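Local coordinates for extracellular solute-binding protein, family 1 (Bifidobacterium longum subsp. infantis, PDB 6FTH) that probably binds human milk oligosaccharides outside the cell and delivers them to an ABC transporter for uptake, at residues A[65-70]-A[87-92]; A[76-81]-A[97-102]; A[142-147]-A[332-337]; A[149-154]-A[225-230]; A[472-477]-A[496-501]. All coordinates share one frame; numbering follows the deposited sequence.

Contact 1 of 5, residues A[65-70]-A[87-92]; sequences VSEDAW and SLHAFF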
# COMPACT_ATOMS: atom_id res chain seq x y z
N VAL A 65 -12.14 6.92 16.63
CA VAL A 65 -12.02 5.49 16.85
C VAL A 65 -10.69 5.01 16.29
O VAL A 65 -10.19 5.54 15.29
CB VAL A 65 -13.19 4.72 16.19
CG1 VAL A 65 -14.51 5.24 16.73
CG2 VAL A 65 -13.13 4.87 14.68
N SER A 66 -10.11 4.00 16.93
CA SER A 66 -8.89 3.40 16.41
C SER A 66 -9.19 2.56 15.18
O SER A 66 -10.33 2.17 14.92
CB SER A 66 -8.23 2.50 17.46
OG SER A 66 -9.00 1.33 17.66
N GLU A 67 -8.14 2.28 14.41
CA GLU A 67 -8.28 1.43 13.24
C GLU A 67 -8.70 0.02 13.64
O GLU A 67 -9.57 -0.58 13.00
CB GLU A 67 -6.97 1.44 12.44
CG GLU A 67 -6.77 2.76 11.70
CD GLU A 67 -5.42 2.90 11.02
OE1 GLU A 67 -4.43 2.21 11.37
OE2 GLU A 67 -5.37 3.74 10.10
N ASP A 68 -8.14 -0.50 14.73
CA ASP A 68 -8.48 -1.85 15.17
C ASP A 68 -9.93 -1.92 15.64
O ASP A 68 -10.63 -2.89 15.36
CB ASP A 68 -7.54 -2.31 16.29
CG ASP A 68 -6.17 -2.71 15.78
OD1 ASP A 68 -6.05 -3.05 14.58
OD2 ASP A 68 -5.21 -2.67 16.57
N ALA A 69 -10.39 -0.89 16.35
CA ALA A 69 -11.79 -0.87 16.77
C ALA A 69 -12.72 -0.73 15.57
O ALA A 69 -13.75 -1.41 15.49
CB ALA A 69 -12.02 0.25 17.78
N TRP A 70 -12.37 0.14 14.62
CA TRP A 70 -13.24 0.34 13.47
C TRP A 70 -13.38 -0.94 12.65
O TRP A 70 -14.47 -1.24 12.15
CB TRP A 70 -12.70 1.50 12.63
CG TRP A 70 -13.53 1.76 11.42
CD1 TRP A 70 -13.12 1.64 10.13
CD2 TRP A 70 -14.91 2.14 11.38
NE1 TRP A 70 -14.17 1.92 9.29
CE2 TRP A 70 -15.27 2.23 10.02
CE3 TRP A 70 -15.86 2.41 12.35
CZ2 TRP A 70 -16.55 2.60 9.61
CZ3 TRP A 70 -17.13 2.76 11.95
CH2 TRP A 70 -17.46 2.86 10.60
N SER A 87 -17.79 11.00 7.73
CA SER A 87 -16.85 10.01 8.23
C SER A 87 -15.56 10.07 7.41
O SER A 87 -15.60 10.10 6.17
CB SER A 87 -17.46 8.61 8.17
OG SER A 87 -18.75 8.60 8.79
N LEU A 88 -14.44 10.06 8.12
CA LEU A 88 -13.11 10.15 7.53
C LEU A 88 -12.34 8.85 7.78
O LEU A 88 -12.23 8.40 8.93
CB LEU A 88 -12.32 11.31 8.13
CG LEU A 88 -13.00 12.69 8.16
CD1 LEU A 88 -11.99 13.71 8.70
CD2 LEU A 88 -13.58 13.14 6.78
N HIS A 89 -11.77 8.26 6.71
CA HIS A 89 -10.94 7.05 6.84
C HIS A 89 -11.80 5.87 7.31
O HIS A 89 -11.32 4.97 8.02
CB HIS A 89 -9.71 7.29 7.73
CG HIS A 89 -8.76 6.12 7.85
ND1 HIS A 89 -8.57 5.18 6.85
CD2 HIS A 89 -7.93 5.75 8.86
CE1 HIS A 89 -7.68 4.28 7.25
NE2 HIS A 89 -7.29 4.60 8.46
N ALA A 90 -13.07 5.88 6.91
CA ALA A 90 -14.04 4.91 7.40
C ALA A 90 -14.59 4.01 6.32
O ALA A 90 -14.62 2.78 6.50
CB ALA A 90 -15.18 5.66 8.11
N PHE A 91 -15.04 4.57 5.19
CA PHE A 91 -15.79 3.84 4.17
C PHE A 91 -15.10 3.90 2.81
O PHE A 91 -14.77 4.98 2.31
CB PHE A 91 -17.21 4.38 4.05
CG PHE A 91 -17.97 4.31 5.34
CD1 PHE A 91 -18.30 3.09 5.89
CD2 PHE A 91 -18.39 5.46 5.98
CE1 PHE A 91 -18.99 3.03 7.10
CE2 PHE A 91 -19.08 5.40 7.17
CZ PHE A 91 -19.39 4.18 7.72
N PHE A 92 -14.89 2.73 2.23
CA PHE A 92 -14.38 2.62 0.89
C PHE A 92 -15.53 2.62 -0.10
O PHE A 92 -16.69 2.37 0.27
CB PHE A 92 -13.62 1.31 0.74
CG PHE A 92 -12.29 1.31 1.40
CD1 PHE A 92 -12.17 0.95 2.74
CD2 PHE A 92 -11.15 1.69 0.72
CE1 PHE A 92 -10.94 0.97 3.36
CE2 PHE A 92 -9.91 1.71 1.35
CZ PHE A 92 -9.81 1.36 2.66
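Trp70 lays the edge of its indole against Ala90 and Phe91. With its CG anti to the backbone N, the indole reaches over to the 89-92 loop. The six-membered ring points its edge at the face of Phe91 in an offset edge-to-face pair, planes 76° apart. Here Trp70 CZ2 comes 3.5 Å from Phe91 CE1. Trp70 CZ2 also rests 3.7 Å from Ala90 CB. The pyrrole N-H is also used: Trp70 NE1 donates to Ala90 O at 3.0 Å, meeting a lone pair in the carbonyl plane. A leucine in place of Trp70 would probably leave Ala90 O without this donor and open a gap beside the ring of Phe91.

A second polar link joins the side chains of His89 and Glu67. His89 NE2 donates to Glu67 OE2 at 2.7 Å, with an N-H...O angle of 161°. The oxygen lies in the imidazole plane and is approached on its anti side. Carboxylate and ring stand 71° apart. Arg408 forms a salt bridge to the same OE2, and Asp339 bonds His89 ND1, so the imidazole is held at both nitrogens.

Ser66 is the N-cap of the helix, its OG accepting from Ala69 N at 2.9 Å. Trp70 sits in the first turn of helix 67-80, and residues 89-92 follow strand 86-88. Strand 59-66, this helix and strand 86-88 form a beta-alpha-beta crossover. Strand 29-36 lies between the two strands in the sheet, and its Leu33 and Val35 also touch Trp70.

Contact 2 of 5, residues A[76-81]-A[97-102]; sequences ATLAAG and AQFPGL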
# COMPACT_ATOMS: atom_id res chain seq x y z
N ALA A 76 -21.29 -3.84 11.47
CA ALA A 76 -22.47 -3.60 12.30
C ALA A 76 -22.97 -2.17 12.14
O ALA A 76 -24.18 -1.93 12.13
CB ALA A 76 -22.12 -3.89 13.76
N THR A 77 -22.05 -1.21 12.01
CA THR A 77 -22.45 0.19 11.85
C THR A 77 -23.21 0.38 10.54
O THR A 77 -24.26 1.04 10.51
CB THR A 77 -21.20 1.08 11.90
OG1 THR A 77 -20.57 0.95 13.19
CG2 THR A 77 -21.55 2.55 11.68
N LEU A 78 -22.70 -0.19 9.45
CA LEU A 78 -23.41 -0.11 8.18
C LEU A 78 -24.76 -0.81 8.25
O LEU A 78 -25.78 -0.28 7.78
CB LEU A 78 -22.55 -0.72 7.07
CG LEU A 78 -21.34 0.12 6.66
CD1 LEU A 78 -20.29 -0.72 5.94
CD2 LEU A 78 -21.77 1.30 5.82
N ALA A 79 -24.79 -2.02 8.81
CA ALA A 79 -26.05 -2.77 8.88
C ALA A 79 -27.11 -2.00 9.65
O ALA A 79 -28.30 -2.05 9.30
CB ALA A 79 -25.80 -4.13 9.54
N ALA A 80 -26.71 -1.28 10.69
CA ALA A 80 -27.64 -0.50 11.49
C ALA A 80 -27.95 0.87 10.89
O ALA A 80 -28.88 1.53 11.36
CB ALA A 80 -27.06 -0.29 12.88
N GLY A 81 -27.18 1.32 9.91
CA GLY A 81 -27.36 2.65 9.38
C GLY A 81 -27.02 3.77 10.35
O GLY A 81 -27.47 4.90 10.15
N ALA A 97 -21.20 1.08 -1.93
CA ALA A 97 -21.96 0.41 -2.98
C ALA A 97 -22.84 -0.70 -2.42
O ALA A 97 -23.91 -0.97 -2.97
CB ALA A 97 -20.99 -0.16 -4.03
N GLN A 98 -22.40 -1.36 -1.34
CA GLN A 98 -23.23 -2.36 -0.68
C GLN A 98 -24.36 -1.74 0.13
O GLN A 98 -25.33 -2.44 0.44
CB GLN A 98 -22.40 -3.22 0.27
CG GLN A 98 -21.28 -4.01 -0.39
CD GLN A 98 -21.77 -5.24 -1.16
OE1 GLN A 98 -22.85 -5.79 -0.88
NE2 GLN A 98 -20.98 -5.67 -2.14
N PHE A 99 -24.25 -0.45 0.48
CA PHE A 99 -25.28 0.26 1.25
C PHE A 99 -25.52 1.62 0.62
O PHE A 99 -25.31 2.66 1.24
CB PHE A 99 -24.85 0.42 2.71
CG PHE A 99 -24.59 -0.87 3.42
CD1 PHE A 99 -23.36 -1.48 3.35
CD2 PHE A 99 -25.58 -1.46 4.19
CE1 PHE A 99 -23.12 -2.67 4.00
CE2 PHE A 99 -25.34 -2.65 4.86
CZ PHE A 99 -24.11 -3.25 4.76
N PRO A 100 -25.98 1.65 -0.64
CA PRO A 100 -25.92 2.91 -1.40
C PRO A 100 -26.77 4.03 -0.83
O PRO A 100 -26.33 5.18 -0.79
CB PRO A 100 -26.39 2.48 -2.79
CG PRO A 100 -27.35 1.35 -2.50
CD PRO A 100 -26.75 0.61 -1.33
N GLY A 101 -28.00 3.73 -0.40
CA GLY A 101 -28.90 4.75 0.10
C GLY A 101 -28.42 5.44 1.36
O GLY A 101 -29.02 6.44 1.76
N LEU A 102 -27.36 4.93 1.98
CA LEU A 102 -26.82 5.50 3.20
C LEU A 102 -25.99 6.75 2.94
O LEU A 102 -25.80 7.56 3.86
CB LEU A 102 -25.93 4.46 3.89
CG LEU A 102 -26.18 4.06 5.34
CD1 LEU A 102 -27.68 3.86 5.65
CD2 LEU A 102 -25.39 2.79 5.63
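Leu78 presses its CB onto the ring of Phe99, over the centre of one face. Leu78 CB is 3.7 Å from the ring centroid and 13° off the ring normal, a CH-pi contact. The two side chains cross obliquely. Both methyls of Leu78 lie near ring atoms CD1 and CE1. Leu78 CD1 lies 3.9 Å from Phe99 CE1. Leu78 CD2 lies 3.9 Å from Leu102 CD2 and 4.0 Å from Phe99 CD1, so this methyl meets both partners of segment 97-102.

Leu102 also leans on the backbone of the helix end. Its CD2 is 3.8 Å from Leu78 O, and its CD1 is 3.9 Å from Gly81 CA. Gly81 closes helix 67-80 with a Schellman motif. It has positive phi, and Gly81 N bonds to Leu78 O. A side chain at Gly81 would be brought close to Leu102 CD1.

Segment 97-102 is the end of helix 93-98 and the 3-10 turn after it. Phe91 and Phe103 also touch Leu78, and Ile83 touches Leu102. No hydrogen bond joins the two segments. The contact is apolar and rests on Leu78 CB over one aromatic face and on methyl contacts beside it, without the directional hold of polar pairs.

Contact 3 of 5, residues A[142-147]-A[332-337]; sequences SSRGKS and SSAEFE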
# COMPACT_ATOMS: atom_id res chain seq x y z
N SER A 142 -7.74 10.61 -1.01
CA SER A 142 -6.68 11.54 -0.62
C SER A 142 -5.45 11.31 -1.48
O SER A 142 -5.30 10.26 -2.11
CB SER A 142 -6.27 11.30 0.85
OG SER A 142 -5.85 9.94 1.03
N SER A 143 -4.55 12.31 -1.49
CA SER A 143 -3.23 12.19 -2.09
C SER A 143 -2.19 12.80 -1.16
O SER A 143 -2.27 13.98 -0.84
CB SER A 143 -3.16 12.91 -3.44
OG SER A 143 -1.81 13.18 -3.79
N ARG A 144 -1.19 12.01 -0.77
CA ARG A 144 -0.06 12.53 -0.02
C ARG A 144 1.06 13.04 -0.91
O ARG A 144 2.14 13.38 -0.42
CB ARG A 144 0.47 11.53 1.02
CG ARG A 144 0.78 10.14 0.53
CD ARG A 144 1.49 9.31 1.62
NE ARG A 144 1.47 7.89 1.29
CZ ARG A 144 1.92 6.94 2.09
NH1 ARG A 144 2.49 7.25 3.25
NH2 ARG A 144 1.80 5.66 1.73
N GLY A 145 0.82 13.11 -2.22
CA GLY A 145 1.67 13.91 -3.08
C GLY A 145 2.68 13.11 -3.87
O GLY A 145 2.88 11.91 -3.69
N LYS A 146 3.39 13.86 -4.72
CA LYS A 146 4.21 13.24 -5.76
C LYS A 146 5.42 12.48 -5.23
O LYS A 146 5.97 11.65 -5.95
CB LYS A 146 4.62 14.29 -6.78
CG LYS A 146 5.52 15.40 -6.23
CD LYS A 146 5.82 16.48 -7.28
CE LYS A 146 6.79 17.54 -6.80
NZ LYS A 146 6.26 18.44 -5.77
N SER A 147 5.88 12.72 -4.01
CA SER A 147 6.96 11.87 -3.51
C SER A 147 6.53 10.44 -3.30
O SER A 147 7.39 9.56 -3.13
CB SER A 147 7.55 12.40 -2.20
OG SER A 147 8.36 13.53 -2.46
N SER A 332 2.63 -0.56 -8.27
CA SER A 332 1.75 0.18 -7.39
C SER A 332 2.18 1.64 -7.25
O SER A 332 3.26 2.07 -7.67
CB SER A 332 1.79 -0.41 -5.97
OG SER A 332 1.51 -1.80 -5.91
N SER A 333 1.29 2.39 -6.61
CA SER A 333 1.48 3.77 -6.22
C SER A 333 1.10 3.91 -4.75
O SER A 333 0.06 3.42 -4.33
CB SER A 333 0.58 4.68 -7.05
OG SER A 333 0.48 5.97 -6.45
N ALA A 334 1.96 4.58 -3.99
CA ALA A 334 1.68 4.85 -2.59
C ALA A 334 0.96 6.17 -2.38
O ALA A 334 0.83 6.62 -1.24
CB ALA A 334 2.99 4.87 -1.82
N GLU A 335 0.45 6.80 -3.44
CA GLU A 335 0.03 8.19 -3.30
C GLU A 335 -1.41 8.34 -2.79
O GLU A 335 -1.67 9.19 -1.93
CB GLU A 335 0.18 8.91 -4.65
CG GLU A 335 -0.12 10.40 -4.57
CD GLU A 335 0.02 11.15 -5.85
OE1 GLU A 335 0.58 10.61 -6.83
OE2 GLU A 335 -0.46 12.30 -5.86
N PHE A 336 -2.35 7.52 -3.29
CA PHE A 336 -3.78 7.71 -3.08
C PHE A 336 -4.37 6.68 -2.12
O PHE A 336 -3.96 5.52 -2.07
CB PHE A 336 -4.57 7.55 -4.39
CG PHE A 336 -4.15 8.49 -5.48
CD1 PHE A 336 -3.92 9.82 -5.24
CD2 PHE A 336 -4.01 8.03 -6.77
CE1 PHE A 336 -3.54 10.69 -6.28
CE2 PHE A 336 -3.62 8.88 -7.80
CZ PHE A 336 -3.37 10.20 -7.54
N GLU A 337 -5.40 7.12 -1.39
CA GLU A 337 -6.24 6.26 -0.58
C GLU A 337 -7.69 6.60 -0.90
O GLU A 337 -8.01 7.74 -1.22
CB GLU A 337 -5.96 6.45 0.93
CG GLU A 337 -4.54 6.07 1.35
CD GLU A 337 -4.28 4.56 1.28
OE1 GLU A 337 -5.24 3.75 1.37
OE2 GLU A 337 -3.10 4.18 1.13
O HOH W 1 -3.25 9.61 0.48
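Glu335, Ser142 and Arg144 give up the most surface here. The extended chain of Glu335, its CG anti to the backbone N (chi1 -175°), ends at Ser143. There Ser143 OG donates to the anti lone pair of Glu335 OE2 at 2.6 Å. Lys123 forms a salt bridge to the same OE2, so a charge and a hydroxyl both grip it. Glu335 O accepts from Arg144 N.

Arg144 runs extended from CG to NE and meets Ala334 O side-on. Arg144 NE donates to Ala334 O at 2.9 Å, nearly along the C=O axis. Arg144 NH2 adds a longer bond to Ala334 O at 3.3 Å. Ala334 O lies close to the guanidinium plane, and the two bonds should limit rotation of the group.

Ser142 N donates to Glu337 O at 2.9 Å, and Glu337 N returns a bond to Ser142 O, a hydrogen-bonded antiparallel pair. A water links Ser142 OG to Glu335 O. Ser143 with Phe336, the non-hydrogen-bonded pair, puts Ser143 CB at the ring edge, 3.6 Å from Phe336 CE1.

Strands 140-143 and 336-337 thus form a two-stranded antiparallel sheet near the centre of the chain, joining segments 185 residues apart.

Contact 4 of 5, residues A[149-154]-A[225-230]; sequences SGTGQH and GFNKGA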
# COMPACT_ATOMS: atom_id res chain seq x y z
N SER A 149 4.29 8.76 -5.41
CA SER A 149 3.67 8.21 -6.61
C SER A 149 4.24 6.86 -7.02
O SER A 149 3.57 6.16 -7.81
CB SER A 149 3.82 9.17 -7.78
OG SER A 149 5.18 9.45 -8.05
N GLY A 150 5.43 6.49 -6.54
CA GLY A 150 6.01 5.19 -6.83
C GLY A 150 5.46 4.10 -5.94
O GLY A 150 4.57 4.32 -5.12
N THR A 151 6.00 2.89 -6.11
CA THR A 151 5.53 1.75 -5.35
C THR A 151 6.03 1.78 -3.90
O THR A 151 7.05 2.39 -3.56
CB THR A 151 5.86 0.42 -6.03
OG1 THR A 151 5.35 -0.63 -5.20
CG2 THR A 151 7.34 0.25 -6.26
N GLY A 152 5.30 1.09 -3.04
CA GLY A 152 5.74 0.83 -1.69
C GLY A 152 6.65 -0.38 -1.54
O GLY A 152 7.17 -0.64 -0.44
N GLN A 153 6.85 -1.12 -2.62
CA GLN A 153 7.54 -2.40 -2.60
C GLN A 153 8.96 -2.24 -3.14
O GLN A 153 9.16 -1.63 -4.19
CB GLN A 153 6.79 -3.38 -3.50
CG GLN A 153 5.31 -3.40 -3.30
CD GLN A 153 4.91 -3.71 -1.88
OE1 GLN A 153 5.52 -4.55 -1.23
NE2 GLN A 153 3.88 -3.04 -1.41
N HIS A 154 9.95 -2.78 -2.41
CA HIS A 154 11.35 -2.69 -2.82
C HIS A 154 12.12 -3.93 -2.37
O HIS A 154 11.72 -4.61 -1.43
CB HIS A 154 12.05 -1.46 -2.23
CG HIS A 154 11.22 -0.25 -2.34
ND1 HIS A 154 10.22 0.04 -1.44
CD2 HIS A 154 11.12 0.68 -3.32
CE1 HIS A 154 9.56 1.11 -1.84
NE2 HIS A 154 10.08 1.51 -2.98
N GLY A 225 1.15 -5.76 -8.06
CA GLY A 225 0.60 -4.51 -7.56
C GLY A 225 0.16 -4.66 -6.12
O GLY A 225 -1.03 -4.56 -5.78
N PHE A 226 1.13 -4.88 -5.26
CA PHE A 226 0.84 -5.35 -3.91
C PHE A 226 0.49 -4.24 -2.91
O PHE A 226 0.21 -4.56 -1.75
CB PHE A 226 1.95 -6.26 -3.39
CG PHE A 226 2.05 -7.62 -4.08
CD1 PHE A 226 1.01 -8.16 -4.82
CD2 PHE A 226 3.22 -8.36 -3.98
CE1 PHE A 226 1.14 -9.41 -5.42
CE2 PHE A 226 3.36 -9.58 -4.60
CZ PHE A 226 2.30 -10.11 -5.32
N ASN A 227 0.47 -2.96 -3.30
CA ASN A 227 -0.03 -1.95 -2.36
C ASN A 227 -1.53 -2.14 -2.11
O ASN A 227 -2.01 -1.95 -0.99
CB ASN A 227 0.20 -0.53 -2.86
CG ASN A 227 1.63 -0.01 -2.70
OD1 ASN A 227 2.60 -0.76 -2.62
ND2 ASN A 227 1.76 1.32 -2.72
N LYS A 228 -2.28 -2.50 -3.15
CA LYS A 228 -3.75 -2.50 -3.12
C LYS A 228 -4.28 -2.99 -4.47
O LYS A 228 -3.60 -2.92 -5.50
CB LYS A 228 -4.33 -1.12 -2.82
CG LYS A 228 -3.84 0.01 -3.72
CD LYS A 228 -4.43 1.37 -3.30
CE LYS A 228 -4.00 2.53 -4.21
NZ LYS A 228 -2.58 2.93 -4.05
N GLY A 229 -5.51 -3.48 -4.45
CA GLY A 229 -6.24 -3.80 -5.67
C GLY A 229 -6.36 -5.28 -5.94
O GLY A 229 -6.37 -6.11 -5.03
N ALA A 230 -6.41 -5.64 -7.23
CA ALA A 230 -6.65 -7.03 -7.61
C ALA A 230 -5.41 -7.90 -7.44
O ALA A 230 -5.52 -9.12 -7.22
CB ALA A 230 -7.08 -7.09 -9.08
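Two hydrogen bonds from segment 149-154 converge on Asn227 OD1. The shorter runs from Gln153 NE2 to Asn227 OD1 at 2.9 Å, with an N-H...O angle of 164°. The acceptor lies near the amide plane of Gln153, while the donor is tilted 23° from the carbonyl plane of Asn227. The two amides slide past each other in opposite directions, with their planes 74° apart. The second bond is longer, from Gly152 N to Asn227 OD1 at 3.3 Å, and uses a lone pair of that oxygen. Gln153 is bent at chi2, which folds CD back from a straight chain. Its other amide atom, OE1, accepts from Tyr211 N, so both ends of the amide are held.

Two local turns present these groups. Thr151 OG1 accepts from Gln153 N at 3.0 Å, an ST turn. Gly225 to Lys228 form a type I beta turn with Phe226 and Asn227 at its centre. Thr151 OG1 also bonds Asp330, whose other oxygen accepts from Phe226 N. Asp330 therefore ties both loops from a third part of the chain.

Van der Waals contact is slight. Gln153 CD lies 4.2 Å from Phe226 CB, and the side chains cross at about a right angle. Gly152 faces Asn227 closely: a CB on Gly152 would come too close to Asn227 OD1.

Contact 5 of 5, residues A[472-477]-A[496-501]; sequences NVVMQK and KQLDSL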
# COMPACT_ATOMS: atom_id res chain seq x y z
N ASN A 472 -7.37 -20.14 1.12
CA ASN A 472 -6.97 -21.19 2.05
C ASN A 472 -6.09 -22.22 1.36
O ASN A 472 -5.06 -22.64 1.91
CB ASN A 472 -8.19 -21.89 2.64
CG ASN A 472 -9.05 -21.00 3.51
OD1 ASN A 472 -8.57 -20.08 4.18
ND2 ASN A 472 -10.35 -21.29 3.53
N VAL A 473 -6.47 -22.64 0.16
CA VAL A 473 -5.68 -23.62 -0.58
C VAL A 473 -4.34 -23.02 -0.97
O VAL A 473 -3.29 -23.63 -0.79
CB VAL A 473 -6.46 -24.12 -1.81
CG1 VAL A 473 -5.61 -25.05 -2.68
CG2 VAL A 473 -7.77 -24.80 -1.37
N VAL A 474 -4.36 -21.81 -1.55
CA VAL A 474 -3.14 -21.20 -2.05
C VAL A 474 -2.13 -21.05 -0.92
O VAL A 474 -0.94 -21.38 -1.08
CB VAL A 474 -3.44 -19.84 -2.72
CG1 VAL A 474 -2.12 -19.10 -3.06
CG2 VAL A 474 -4.24 -20.03 -4.00
N MET A 475 -2.57 -20.52 0.22
CA MET A 475 -1.65 -20.22 1.31
C MET A 475 -1.04 -21.50 1.85
O MET A 475 0.17 -21.58 2.08
CB MET A 475 -2.40 -19.44 2.40
CG MET A 475 -1.65 -19.22 3.71
SD MET A 475 -2.55 -18.19 4.92
CE MET A 475 -4.25 -18.48 4.44
N GLN A 476 -1.87 -22.54 2.04
CA GLN A 476 -1.37 -23.80 2.57
C GLN A 476 -0.41 -24.46 1.61
O GLN A 476 0.70 -24.87 2.00
CB GLN A 476 -2.56 -24.72 2.90
CG GLN A 476 -2.17 -26.01 3.59
CD GLN A 476 -1.79 -27.13 2.63
OE1 GLN A 476 -0.68 -27.67 2.69
NE2 GLN A 476 -2.72 -27.48 1.74
N LYS A 477 -0.80 -24.62 0.34
CA LYS A 477 0.05 -25.31 -0.61
C LYS A 477 1.32 -24.52 -0.89
O LYS A 477 2.40 -25.10 -1.00
CB LYS A 477 -0.69 -25.60 -1.91
CG LYS A 477 -1.95 -26.46 -1.74
CD LYS A 477 -1.71 -27.93 -2.03
CE LYS A 477 -0.56 -28.50 -1.25
NZ LYS A 477 -0.60 -29.99 -1.19
N LYS A 496 -6.63 -27.68 -10.69
CA LYS A 496 -8.02 -28.10 -10.83
C LYS A 496 -8.83 -27.72 -9.60
O LYS A 496 -10.00 -27.34 -9.70
CB LYS A 496 -8.07 -29.60 -11.08
CG LYS A 496 -7.48 -30.01 -12.40
CD LYS A 496 -7.37 -31.53 -12.44
CE LYS A 496 -7.43 -32.07 -13.85
NZ LYS A 496 -6.22 -31.73 -14.62
N GLN A 497 -8.22 -27.82 -8.42
CA GLN A 497 -8.93 -27.45 -7.20
C GLN A 497 -9.31 -25.97 -7.21
O GLN A 497 -10.43 -25.61 -6.84
CB GLN A 497 -8.10 -27.80 -5.95
CG GLN A 497 -8.84 -27.58 -4.64
CD GLN A 497 -8.07 -28.08 -3.43
OE1 GLN A 497 -6.89 -28.40 -3.51
NE2 GLN A 497 -8.74 -28.15 -2.30
N LEU A 498 -8.39 -25.08 -7.63
CA LEU A 498 -8.73 -23.66 -7.65
C LEU A 498 -9.85 -23.37 -8.64
O LEU A 498 -10.75 -22.57 -8.36
CB LEU A 498 -7.50 -22.81 -7.98
CG LEU A 498 -6.33 -22.92 -6.98
CD1 LEU A 498 -5.33 -21.76 -7.23
CD2 LEU A 498 -6.80 -22.91 -5.52
N ASP A 499 -9.82 -24.06 -9.78
CA ASP A 499 -10.91 -23.93 -10.75
C ASP A 499 -12.24 -24.36 -10.14
O ASP A 499 -13.26 -23.69 -10.32
CB ASP A 499 -10.60 -24.77 -11.99
CG ASP A 499 -9.54 -24.13 -12.90
OD1 ASP A 499 -9.08 -23.02 -12.58
OD2 ASP A 499 -9.19 -24.75 -13.92
N SER A 500 -12.24 -25.46 -9.37
CA SER A 500 -13.46 -25.92 -8.72
C SER A 500 -13.98 -24.92 -7.70
O SER A 500 -15.17 -24.95 -7.38
CB SER A 500 -13.20 -27.26 -8.02
OG SER A 500 -12.55 -27.09 -6.77
N LEU A 501 -13.13 -24.02 -7.20
CA LEU A 501 -13.49 -22.99 -6.25
C LEU A 501 -13.82 -21.66 -6.92
O LEU A 501 -14.06 -20.67 -6.23
CB LEU A 501 -12.36 -22.84 -5.21
CG LEU A 501 -12.04 -24.11 -4.41
CD1 LEU A 501 -10.82 -23.89 -3.53
CD2 LEU A 501 -13.25 -24.46 -3.53
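This is an apolar contact between two nearly antiparallel helices, 457-484 and 487-500, joined by a short connection as a helical hairpin. The axes of the short segments 472-477 and 496-500 approach to 10.8 Å, and their directions differ by 158°. Val473 is central. Its CG1 is anti to the backbone N (chi1 175°) and lies 3.7 Å from Leu498 CD2, the two side chains sliding past each other in opposite directions. Its other methyl, CG2, lies 3.8 Å from Leu501 CD1. Gln497 meets Val473 tip to tip with an extended chain, its NE2 3.6 Å from Val473 CG2 and its OE1 near CG1. The amide thus packs by its end against both methyls.

Val474 CG2 is 3.8 Å from Leu498 CD1, and these side chains cross at about a right angle. Leu498 CD2 lies nearest Val473 and CD1 nearest Val474.

An alanine in place of Val473 would probably open a gap facing Leu501 CD1 and leave the amide of Gln497 without the methyls it rests on.

Tyr494, one turn earlier on helix 487-500, also touches both valines. Leu246, in a loop, packs on Val474 and Leu498. Gln469 and Ile470 of helix 457-484 extend the seam to Leu501.

How the contacts relate
Contacts 1 and 4 are buried, contact 3 partly so, while contact 2 lies at the surface and contact 5 is partly buried near the periphery. Contacts 1 and 2 share helix 67-80 and touch where Phe91 CE1 meets Leu78 CD2 at 3.5 Å. Contacts 3 and 4 also adjoin, with centres about 10 Å apart, and contact 4 is nested in the loop closed by contact 3. Both lie near the chain's centre and rely on hydrogen bonds. Contact 1 mixes aromatic packing with polar bonds. Contacts 2 and 5, centred about 26 and 25 Å from the centre of the chain, are apolar and lack hydrogen bonds between their segments. Contact 5 touches none of the others.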